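Local coordinates for 26.7 kDa salivary protein (PDB 6MT7), which binds and sequesters cysteinyl leukotrienes and a thromboxane A2 analogue, so helping the female sand fly to blood-feed and inhibiting thromboxane-dependent platelet aggregation, at residues E40-Y45 / D96-T101; T17-S22 / R29-W34; R166-D171 / C203-T208. All coordinates share one frame; numbering follows the deposited sequence.

Interaction 1 of 3, residues E40-Y45 / D96-T101; sequences EDTHCY and DIYDKT. With TRT (fragment of triton X-100), chain C.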
# COMPACT_ATOMS: atom_id res chain seq x y z
N GLU A 40 13.38 -6.23 15.46
CA GLU A 40 12.89 -7.12 14.41
C GLU A 40 11.55 -6.67 13.85
O GLU A 40 11.34 -6.70 12.64
CB GLU A 40 12.79 -8.55 14.94
CG GLU A 40 12.30 -9.57 13.90
CD GLU A 40 12.40 -10.99 14.43
OE1 GLU A 40 13.31 -11.25 15.24
OE2 GLU A 40 11.57 -11.83 14.06
N ASP A 41 10.60 -6.28 14.72
CA ASP A 41 9.30 -5.88 14.20
C ASP A 41 9.41 -4.63 13.33
O ASP A 41 8.72 -4.51 12.30
CB ASP A 41 8.30 -5.68 15.34
CG ASP A 41 7.76 -7.00 15.87
OD1 ASP A 41 8.00 -8.04 15.21
OD2 ASP A 41 7.10 -7.00 16.92
N THR A 42 10.29 -3.70 13.70
CA THR A 42 10.51 -2.52 12.86
C THR A 42 11.17 -2.90 11.54
O THR A 42 10.83 -2.35 10.48
CB THR A 42 11.37 -1.48 13.59
OG1 THR A 42 10.75 -1.10 14.81
CG2 THR A 42 11.54 -0.23 12.73
N HIS A 43 12.12 -3.84 11.57
CA HIS A 43 12.70 -4.32 10.31
C HIS A 43 11.60 -4.79 9.36
O HIS A 43 11.59 -4.42 8.19
CB HIS A 43 13.68 -5.47 10.54
CG HIS A 43 14.80 -5.15 11.49
ND1 HIS A 43 15.58 -6.13 12.07
CD2 HIS A 43 15.28 -3.97 11.95
CE1 HIS A 43 16.48 -5.56 12.84
NE2 HIS A 43 16.32 -4.25 12.79
N CYS A 44 10.68 -5.62 9.86
CA CYS A 44 9.69 -6.17 8.95
C CYS A 44 8.61 -5.16 8.60
O CYS A 44 8.06 -5.22 7.50
CB CYS A 44 9.08 -7.44 9.55
SG CYS A 44 10.28 -8.82 9.47
N TYR A 45 8.34 -4.21 9.49
CA TYR A 45 7.46 -3.10 9.14
C TYR A 45 8.04 -2.29 7.98
O TYR A 45 7.31 -1.91 7.04
CB TYR A 45 7.25 -2.21 10.38
CG TYR A 45 6.55 -0.90 10.10
CD1 TYR A 45 5.24 -0.88 9.66
CD2 TYR A 45 7.21 0.31 10.30
CE1 TYR A 45 4.58 0.33 9.41
CE2 TYR A 45 6.57 1.52 10.05
CZ TYR A 45 5.27 1.52 9.61
OH TYR A 45 4.64 2.73 9.36
N ASP A 96 18.01 -7.21 6.27
CA ASP A 96 18.88 -6.66 5.22
C ASP A 96 18.25 -5.43 4.58
O ASP A 96 18.94 -4.44 4.31
CB ASP A 96 19.16 -7.73 4.17
CG ASP A 96 20.43 -7.45 3.37
OD1 ASP A 96 21.37 -6.85 3.93
OD2 ASP A 96 20.48 -7.85 2.19
N ILE A 97 16.94 -5.47 4.33
CA ILE A 97 16.29 -4.32 3.71
C ILE A 97 16.31 -3.13 4.65
O ILE A 97 16.55 -1.99 4.23
CB ILE A 97 14.87 -4.70 3.28
CG1 ILE A 97 14.95 -5.67 2.10
CG2 ILE A 97 14.08 -3.45 2.90
CD1 ILE A 97 13.67 -6.42 1.84
N TYR A 98 16.09 -3.38 5.95
CA TYR A 98 16.22 -2.32 6.95
C TYR A 98 17.63 -1.76 6.98
O TYR A 98 17.83 -0.54 6.95
CB TYR A 98 15.83 -2.88 8.33
CG TYR A 98 15.99 -1.91 9.47
CD1 TYR A 98 17.19 -1.84 10.18
CD2 TYR A 98 14.94 -1.07 9.86
CE1 TYR A 98 17.35 -0.95 11.24
CE2 TYR A 98 15.09 -0.18 10.93
CZ TYR A 98 16.29 -0.14 11.62
OH TYR A 98 16.49 0.72 12.67
N ASP A 99 18.64 -2.63 7.05
CA ASP A 99 20.02 -2.15 7.16
C ASP A 99 20.42 -1.35 5.93
O ASP A 99 21.23 -0.41 6.04
CB ASP A 99 20.99 -3.32 7.33
CG ASP A 99 20.91 -3.96 8.71
OD1 ASP A 99 20.31 -3.36 9.64
OD2 ASP A 99 21.45 -5.07 8.87
N LYS A 100 19.89 -1.71 4.77
CA LYS A 100 20.22 -0.98 3.56
C LYS A 100 19.53 0.36 3.48
O LYS A 100 20.01 1.24 2.77
CB LYS A 100 19.89 -1.83 2.33
CG LYS A 100 21.00 -2.82 2.00
CD LYS A 100 20.63 -3.72 0.83
CE LYS A 100 20.70 -2.99 -0.50
NZ LYS A 100 22.06 -3.08 -1.11
N THR A 101 18.44 0.56 4.22
CA THR A 101 17.69 1.79 4.07
C THR A 101 17.63 2.67 5.31
O THR A 101 17.15 3.80 5.21
CB THR A 101 16.26 1.49 3.59
OG1 THR A 101 15.63 0.54 4.46
CG2 THR A 101 16.30 0.88 2.23
C25 TRT C . -2.71 7.17 13.05
O24 TRT C . -2.02 7.38 11.82
C23 TRT C . -0.60 7.20 11.94
C22 TRT C . -0.05 7.09 10.52
O21 TRT C . 1.38 7.11 10.49
C20 TRT C . 1.79 7.07 9.13
C19 TRT C . 3.29 7.27 9.05
O18 TRT C . 3.94 6.01 9.19
C17 TRT C . 5.00 6.12 10.12
C16 TRT C . 6.34 6.10 9.41
O15 TRT C . 6.72 4.76 9.09
C12 TRT C . 7.66 4.55 8.10
C13 TRT C . 8.60 5.54 7.79
C14 TRT C . 9.55 5.33 6.78
C11 TRT C . 7.68 3.35 7.39
C10 TRT C . 8.63 3.14 6.39
C9 TRT C . 9.56 4.12 6.08
C6 TRT C . 10.56 3.86 4.99
C8 TRT C . 11.87 3.50 5.69
C7 TRT C . 10.13 2.64 4.18
C5 TRT C . 10.79 5.12 4.14
C1 TRT C . 9.75 5.66 3.12
C2 TRT C . 8.30 5.64 3.58
C4 TRT C . 10.12 7.12 2.85
C3 TRT C . 9.82 4.97 1.77
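His-43 puts its CD2 over one face of the Tyr-98 ring, and this pair makes most of the contact. The two helices come close here: the CA atoms of His-43 and Tyr-98 are 5.3 Å apart. The CB of His-43 meets the CB of Tyr-98 at 4.0 Å. CG is also near the root of the tyrosine side chain, touching CB and CG. CD2 goes deepest, with His-43 CD2 3.3 Å from Tyr-98 CG and close to CD1 as well. It sits above the tyrosine ring, displaced toward the rim. NE2, farther out, passes near Tyr-98 CD1 and CE1. NE2 is hydrogen-bonded to Asn-38 OD1. The two ring planes are inclined by 43°, so the pair is neither a parallel stack nor edge-to-face.

Both helices belong to the odorant-binding-protein-like fold of the PBP/GOBP family, a mainly helical fold braced by disulfides. One of these, Cys-44 to Cys-94, joins helix 40-52 to helix 94-106 right beside this contact. The aromatic pair and the disulfide thus tie the same two helices.

The CB of Tyr-98 points toward helix 40-52, and with CG anti to the backbone N (chi1 177°) the ring passes under the CD2 of His-43. The methyl of Thr-42 adds a second touch, with Thr-42 CG2 4.0 Å from Tyr-98 CE2. The hydroxyl of Tyr-98 goes on to the carbonyl of Leu-36. Thr-42 OG1 turns to Asp-39 instead.

Two residues after His-43, Tyr-45 reaches the ligand pocket. Tyr-45 OH donates to the ether oxygen O15 of the Triton fragment over 2.9 Å, and O15 lies at the edge of the tyrosine ring, near its plane. Tyr-45 probably also binds thromboxane A2, as in related proteins.

Interaction 2 of 3, residues T17-S22 / R29-W34; sequences TCQRQS and REWYRW. With TRT (fragment of triton X-100), chain C.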
# COMPACT_ATOMS: atom_id res chain seq x y z
N THR A 17 -1.67 -0.04 6.40
CA THR A 17 -1.79 -1.49 6.26
C THR A 17 -0.64 -2.20 6.96
O THR A 17 -0.85 -3.18 7.69
CB THR A 17 -1.86 -1.86 4.78
OG1 THR A 17 -3.06 -1.31 4.23
CG2 THR A 17 -1.84 -3.38 4.56
N CYS A 18 0.58 -1.70 6.77
CA CYS A 18 1.73 -2.32 7.42
C CYS A 18 1.69 -2.15 8.93
O CYS A 18 2.15 -3.05 9.66
CB CYS A 18 3.01 -1.75 6.82
SG CYS A 18 3.15 -2.32 5.11
N GLN A 19 1.19 -1.02 9.43
CA GLN A 19 1.03 -0.84 10.87
C GLN A 19 0.02 -1.83 11.43
O GLN A 19 0.20 -2.36 12.53
CB GLN A 19 0.58 0.58 11.17
CG GLN A 19 1.69 1.59 11.06
CD GLN A 19 1.16 3.00 10.98
OE1 GLN A 19 0.02 3.27 11.37
NE2 GLN A 19 1.97 3.91 10.45
N ARG A 20 -1.06 -2.09 10.69
CA ARG A 20 -2.02 -3.08 11.17
C ARG A 20 -1.43 -4.48 11.17
O ARG A 20 -1.73 -5.28 12.06
CB ARG A 20 -3.29 -3.02 10.33
CG ARG A 20 -4.13 -1.78 10.61
CD ARG A 20 -5.56 -1.99 10.23
NE ARG A 20 -6.37 -0.79 10.39
CZ ARG A 20 -7.05 -0.49 11.48
NH1 ARG A 20 -7.01 -1.30 12.54
NH2 ARG A 20 -7.80 0.61 11.51
N GLN A 21 -0.57 -4.79 10.20
CA GLN A 21 0.03 -6.11 10.18
C GLN A 21 1.07 -6.31 11.27
O GLN A 21 1.46 -7.45 11.53
CB GLN A 21 0.61 -6.37 8.78
CG GLN A 21 -0.52 -6.40 7.75
CD GLN A 21 -0.11 -6.74 6.33
OE1 GLN A 21 1.08 -6.91 6.02
NE2 GLN A 21 -1.10 -6.82 5.45
N SER A 22 1.50 -5.24 11.95
CA SER A 22 2.43 -5.33 13.08
C SER A 22 1.89 -4.59 14.29
O SER A 22 2.64 -3.94 15.02
CB SER A 22 3.81 -4.78 12.71
OG SER A 22 4.39 -5.49 11.62
N ARG A 29 4.48 3.02 18.58
CA ARG A 29 4.38 4.45 18.88
C ARG A 29 5.54 5.22 18.28
O ARG A 29 5.37 6.37 17.86
CB ARG A 29 4.33 4.67 20.39
CG ARG A 29 3.99 6.12 20.78
CD ARG A 29 5.23 7.00 21.00
NE ARG A 29 4.87 8.40 21.22
CZ ARG A 29 4.47 9.25 20.28
NH1 ARG A 29 4.38 8.87 19.01
NH2 ARG A 29 4.15 10.50 20.62
N GLU A 30 6.73 4.61 18.25
CA GLU A 30 7.87 5.29 17.64
C GLU A 30 7.65 5.50 16.15
O GLU A 30 7.98 6.56 15.61
CB GLU A 30 9.15 4.50 17.88
CG GLU A 30 9.58 4.46 19.35
CD GLU A 30 9.67 5.83 19.99
OE1 GLU A 30 9.26 5.97 21.16
OE2 GLU A 30 10.15 6.78 19.33
N TRP A 31 7.09 4.50 15.46
CA TRP A 31 6.82 4.68 14.04
C TRP A 31 5.89 5.87 13.81
O TRP A 31 6.05 6.60 12.83
CB TRP A 31 6.20 3.42 13.43
CG TRP A 31 6.92 2.15 13.73
CD1 TRP A 31 8.24 2.00 14.11
CD2 TRP A 31 6.37 0.84 13.66
NE1 TRP A 31 8.52 0.66 14.30
CE2 TRP A 31 7.39 -0.07 14.03
CE3 TRP A 31 5.10 0.34 13.33
CZ2 TRP A 31 7.18 -1.45 14.08
CZ3 TRP A 31 4.90 -1.04 13.38
CH2 TRP A 31 5.93 -1.91 13.74
N TYR A 32 4.93 6.08 14.72
CA TYR A 32 4.00 7.19 14.54
C TYR A 32 4.72 8.53 14.50
O TYR A 32 4.23 9.47 13.87
CB TYR A 32 2.98 7.23 15.67
CG TYR A 32 1.74 6.39 15.46
CD1 TYR A 32 1.79 5.14 14.90
CD2 TYR A 32 0.50 6.87 15.90
CE1 TYR A 32 0.63 4.36 14.75
CE2 TYR A 32 -0.65 6.12 15.75
CZ TYR A 32 -0.58 4.87 15.18
OH TYR A 32 -1.75 4.14 15.04
N ARG A 33 5.85 8.66 15.21
CA ARG A 33 6.61 9.90 15.17
C ARG A 33 7.86 9.77 14.31
O ARG A 33 8.85 10.46 14.55
CB ARG A 33 6.95 10.39 16.58
CG ARG A 33 7.69 9.44 17.51
CD ARG A 33 7.88 10.12 18.87
NE ARG A 33 8.32 9.20 19.91
CZ ARG A 33 8.22 9.42 21.22
NH1 ARG A 33 7.69 10.55 21.69
NH2 ARG A 33 8.66 8.51 22.08
N TRP A 34 7.81 8.89 13.30
CA TRP A 34 8.84 8.81 12.25
C TRP A 34 10.19 8.45 12.86
O TRP A 34 11.23 9.02 12.50
CB TRP A 34 8.89 10.10 11.44
CG TRP A 34 7.63 10.23 10.64
CD1 TRP A 34 6.44 10.74 11.06
CD2 TRP A 34 7.43 9.79 9.30
NE1 TRP A 34 5.51 10.67 10.05
CE2 TRP A 34 6.09 10.07 8.96
CE3 TRP A 34 8.25 9.17 8.35
CZ2 TRP A 34 5.56 9.78 7.71
CZ3 TRP A 34 7.72 8.88 7.11
CH2 TRP A 34 6.39 9.17 6.80
C25 TRT C . -2.71 7.17 13.05
O24 TRT C . -2.02 7.38 11.82
C23 TRT C . -0.60 7.20 11.94
C22 TRT C . -0.05 7.09 10.52
O21 TRT C . 1.38 7.11 10.49
C20 TRT C . 1.79 7.07 9.13
C19 TRT C . 3.29 7.27 9.05
O18 TRT C . 3.94 6.01 9.19
C17 TRT C . 5.00 6.12 10.12
C16 TRT C . 6.34 6.10 9.41
O15 TRT C . 6.72 4.76 9.09
C12 TRT C . 7.66 4.55 8.10
C13 TRT C . 8.60 5.54 7.79
C14 TRT C . 9.55 5.33 6.78
C11 TRT C . 7.68 3.35 7.39
C10 TRT C . 8.63 3.14 6.39
C9 TRT C . 9.56 4.12 6.08
C6 TRT C . 10.56 3.86 4.99
C8 TRT C . 11.87 3.50 5.69
C7 TRT C . 10.13 2.64 4.18
C5 TRT C . 10.79 5.12 4.14
C1 TRT C . 9.75 5.66 3.12
C2 TRT C . 8.30 5.64 3.58
C4 TRT C . 10.12 7.12 2.85
C3 TRT C . 9.82 4.97 1.77
O HOH W 1 -1.54 2.03 13.73
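Gln-19 lays its amide obliquely against the ring of Tyr-32, the two planes 37° apart. Gln-19 OE1 is 3.6 Å from Tyr-32 CE1. The side chain is extended beyond CG (chi2 164°), which carries the amide from helix 8-21 to the bound Triton fragment. Gln-19 NE2 donates to ether oxygen O21 of the fragment at 3.3 Å, with an N-H...O angle of 166°. NE2 is also hydrogen-bonded to Tyr-45 OH. OE1 is held by Arg-16 NH1, and a water that donates to it makes a rather short bond with Tyr-32 OH.

Trp-31 meets the end of helix 8-21 and the turn after it with the rim of its indole. Ser-22 CB lies in the indole plane, 3.7 Å from Trp-31 CH2. The Gln-19 methylene CG also lies at the indole edge. The indole N-H goes to Thr-42 OG1.

Tyr-32 and Trp-34 each turn a ring face to the ligand chain. C23 of the fragment sits over the centre of the Tyr-32 ring, and C16 lies over one face of Trp-34. Trp-34 has positive phi (61°) and ends helix 28-32 in a Schellman motif. As in related proteins, Trp-31 probably binds thromboxane A2 and Trp-34 leukotriene C4.

Ring faces cover CH2 groups while N-H and O-H donors meet ether oxygens, so the pocket suits an amphiphilic chain, in keeping with lipid mediators as ligands.

Interaction 3 of 3, residues R166-D171 / C203-T208; sequences RLVDED and CKVADT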
# COMPACT_ATOMS: atom_id res chain seq x y z
N ARG A 166 -7.60 -2.95 -2.08
CA ARG A 166 -6.35 -3.39 -2.69
C ARG A 166 -6.38 -4.88 -3.01
O ARG A 166 -5.39 -5.61 -2.82
CB ARG A 166 -5.13 -3.03 -1.83
CG ARG A 166 -4.55 -1.65 -2.18
CD ARG A 166 -5.50 -0.52 -1.73
NE ARG A 166 -4.97 0.81 -2.02
CZ ARG A 166 -5.55 1.95 -1.62
NH1 ARG A 166 -6.67 1.92 -0.91
NH2 ARG A 166 -4.99 3.12 -1.91
N LEU A 167 -7.52 -5.34 -3.52
CA LEU A 167 -7.55 -6.63 -4.20
C LEU A 167 -7.01 -6.51 -5.62
O LEU A 167 -6.41 -7.46 -6.13
CB LEU A 167 -8.97 -7.19 -4.22
CG LEU A 167 -9.64 -7.26 -2.84
CD1 LEU A 167 -11.07 -7.80 -2.95
CD2 LEU A 167 -8.81 -8.10 -1.89
N VAL A 168 -7.24 -5.36 -6.25
CA VAL A 168 -6.75 -5.04 -7.59
C VAL A 168 -6.17 -3.63 -7.56
O VAL A 168 -6.49 -2.83 -6.68
CB VAL A 168 -7.85 -5.12 -8.68
CG1 VAL A 168 -8.40 -6.55 -8.81
CG2 VAL A 168 -8.99 -4.11 -8.42
N ASP A 169 -5.32 -3.34 -8.54
CA ASP A 169 -4.75 -2.00 -8.68
C ASP A 169 -5.59 -1.19 -9.68
O ASP A 169 -6.69 -1.58 -10.06
CB ASP A 169 -3.27 -2.07 -9.07
CG ASP A 169 -3.03 -2.75 -10.42
OD1 ASP A 169 -3.95 -2.85 -11.25
OD2 ASP A 169 -1.88 -3.19 -10.65
N GLU A 170 -5.07 -0.03 -10.11
CA GLU A 170 -5.83 0.82 -11.03
C GLU A 170 -6.06 0.15 -12.38
O GLU A 170 -7.03 0.49 -13.08
CB GLU A 170 -5.11 2.15 -11.25
CG GLU A 170 -4.83 2.93 -9.99
CD GLU A 170 -3.60 2.43 -9.28
OE1 GLU A 170 -2.72 1.85 -9.94
OE2 GLU A 170 -3.52 2.60 -8.04
N ASP A 171 -5.20 -0.79 -12.78
CA ASP A 171 -5.36 -1.52 -14.03
C ASP A 171 -6.32 -2.69 -13.91
O ASP A 171 -6.46 -3.46 -14.87
CB ASP A 171 -4.01 -2.04 -14.52
CG ASP A 171 -3.19 -0.97 -15.18
OD1 ASP A 171 -3.78 -0.01 -15.73
OD2 ASP A 171 -1.95 -1.09 -15.14
N CYS A 203 -13.18 -4.49 -15.03
CA CYS A 203 -13.63 -4.58 -13.65
C CYS A 203 -14.18 -5.97 -13.29
O CYS A 203 -14.47 -6.21 -12.11
CB CYS A 203 -14.67 -3.50 -13.36
SG CYS A 203 -16.16 -3.54 -14.39
N LYS A 204 -14.31 -6.88 -14.25
CA LYS A 204 -14.70 -8.24 -13.89
C LYS A 204 -13.60 -8.93 -13.09
O LYS A 204 -13.89 -9.83 -12.29
CB LYS A 204 -15.04 -9.06 -15.13
CG LYS A 204 -16.17 -8.47 -15.95
CD LYS A 204 -17.46 -8.43 -15.15
CE LYS A 204 -18.64 -8.07 -16.05
NZ LYS A 204 -19.74 -7.45 -15.28
N VAL A 205 -12.33 -8.53 -13.29
CA VAL A 205 -11.27 -8.97 -12.40
C VAL A 205 -11.56 -8.52 -10.98
O VAL A 205 -11.44 -9.28 -10.01
CB VAL A 205 -9.90 -8.45 -12.87
CG1 VAL A 205 -8.81 -8.89 -11.89
CG2 VAL A 205 -9.58 -8.95 -14.26
N ALA A 206 -11.95 -7.25 -10.83
CA ALA A 206 -12.29 -6.71 -9.52
C ALA A 206 -13.42 -7.50 -8.87
O ALA A 206 -13.34 -7.89 -7.70
CB ALA A 206 -12.67 -5.23 -9.65
N ASP A 207 -14.50 -7.74 -9.63
CA ASP A 207 -15.64 -8.46 -9.07
C ASP A 207 -15.28 -9.89 -8.71
O ASP A 207 -15.73 -10.41 -7.68
CB ASP A 207 -16.80 -8.44 -10.06
CG ASP A 207 -17.60 -7.16 -10.00
OD1 ASP A 207 -17.05 -6.13 -9.56
OD2 ASP A 207 -18.78 -7.18 -10.39
N THR A 208 -14.47 -10.55 -9.55
CA THR A 208 -14.10 -11.93 -9.26
C THR A 208 -13.25 -12.01 -7.99
O THR A 208 -13.48 -12.88 -7.14
CB THR A 208 -13.37 -12.54 -10.45
OG1 THR A 208 -14.18 -12.39 -11.62
CG2 THR A 208 -13.13 -14.03 -10.23
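Val-168 carries this contact, with its two methyls meeting two neighbouring residues of helix 203-216. Its CG1 meets Val-205 CG1 at 3.9 Å. The same methyl also lies 4.0 Å from the CA of Ala-206, so it touches helix backbone as well as side chain. The other branch, Val-168 CG2, packs against the CB of Ala-206 at 4.0 Å.

The torsions explain this division. In Val-168, CG1 is anti to the carbonyl carbon (chi1 -63°), while CG2 stands between the backbone N and the carbonyl carbon. Both branches can then face the helix. The backbone of Val-168 is extended and its CB points at the helix. In Val-205 it is the branch anti to the backbone N, CG1 (chi1 178°), that meets Val-168. The two valines approach at a slant. Ala-206 offers a small surface, and the CA atoms of Val-168 and Ala-206 come within 6.1 Å.

No hydrogen bond crosses the contact, which is buried and apolar. Polar bonds run on each side of it instead. Asp-169 OD1 accepts a weak bond from the backbone N of Asp-171 and another bond from Glu-173 N. Thr-208 folds back along its own helix, its OG1 bonding the carbonyl O of Lys-204 at 2.7 Å. That carbonyl also takes the N-H of Thr-208, from the opposite face of its plane.

Arg-166 ends helix 159-164 with a Schellman motif, and the chain then runs past helix 203-216. Ala-162 of helix 159-164 touches both Val-168 and Ala-206, and Met-209 of helix 203-216 touches Val-168. Near the start of helix 203-216, the disulfide from Cys-203 to Cys-156 fastens it to the chain just before helix 159-164.

In the fold
Interactions 1 and 2 adjoin each other, while interaction 3 lies on the opposite side of the chain's centre, with its centre about 30 Å from that of interaction 1. The first two share the pocket wall. Tyr-45 of interaction 1 stacks on Trp-31 of interaction 2, and both contacts touch the Triton fragment. Interactions 1 and 3 are buried; interaction 2 is only partly so, with Tyr-32 exposed. The chemistry follows the place. Interaction 1 is aromatic and joins two helices, interaction 2 mixes amide, water and ring faces around a ligand, and interaction 3 is aliphatic packing of loop on helix, away from the annotated sites.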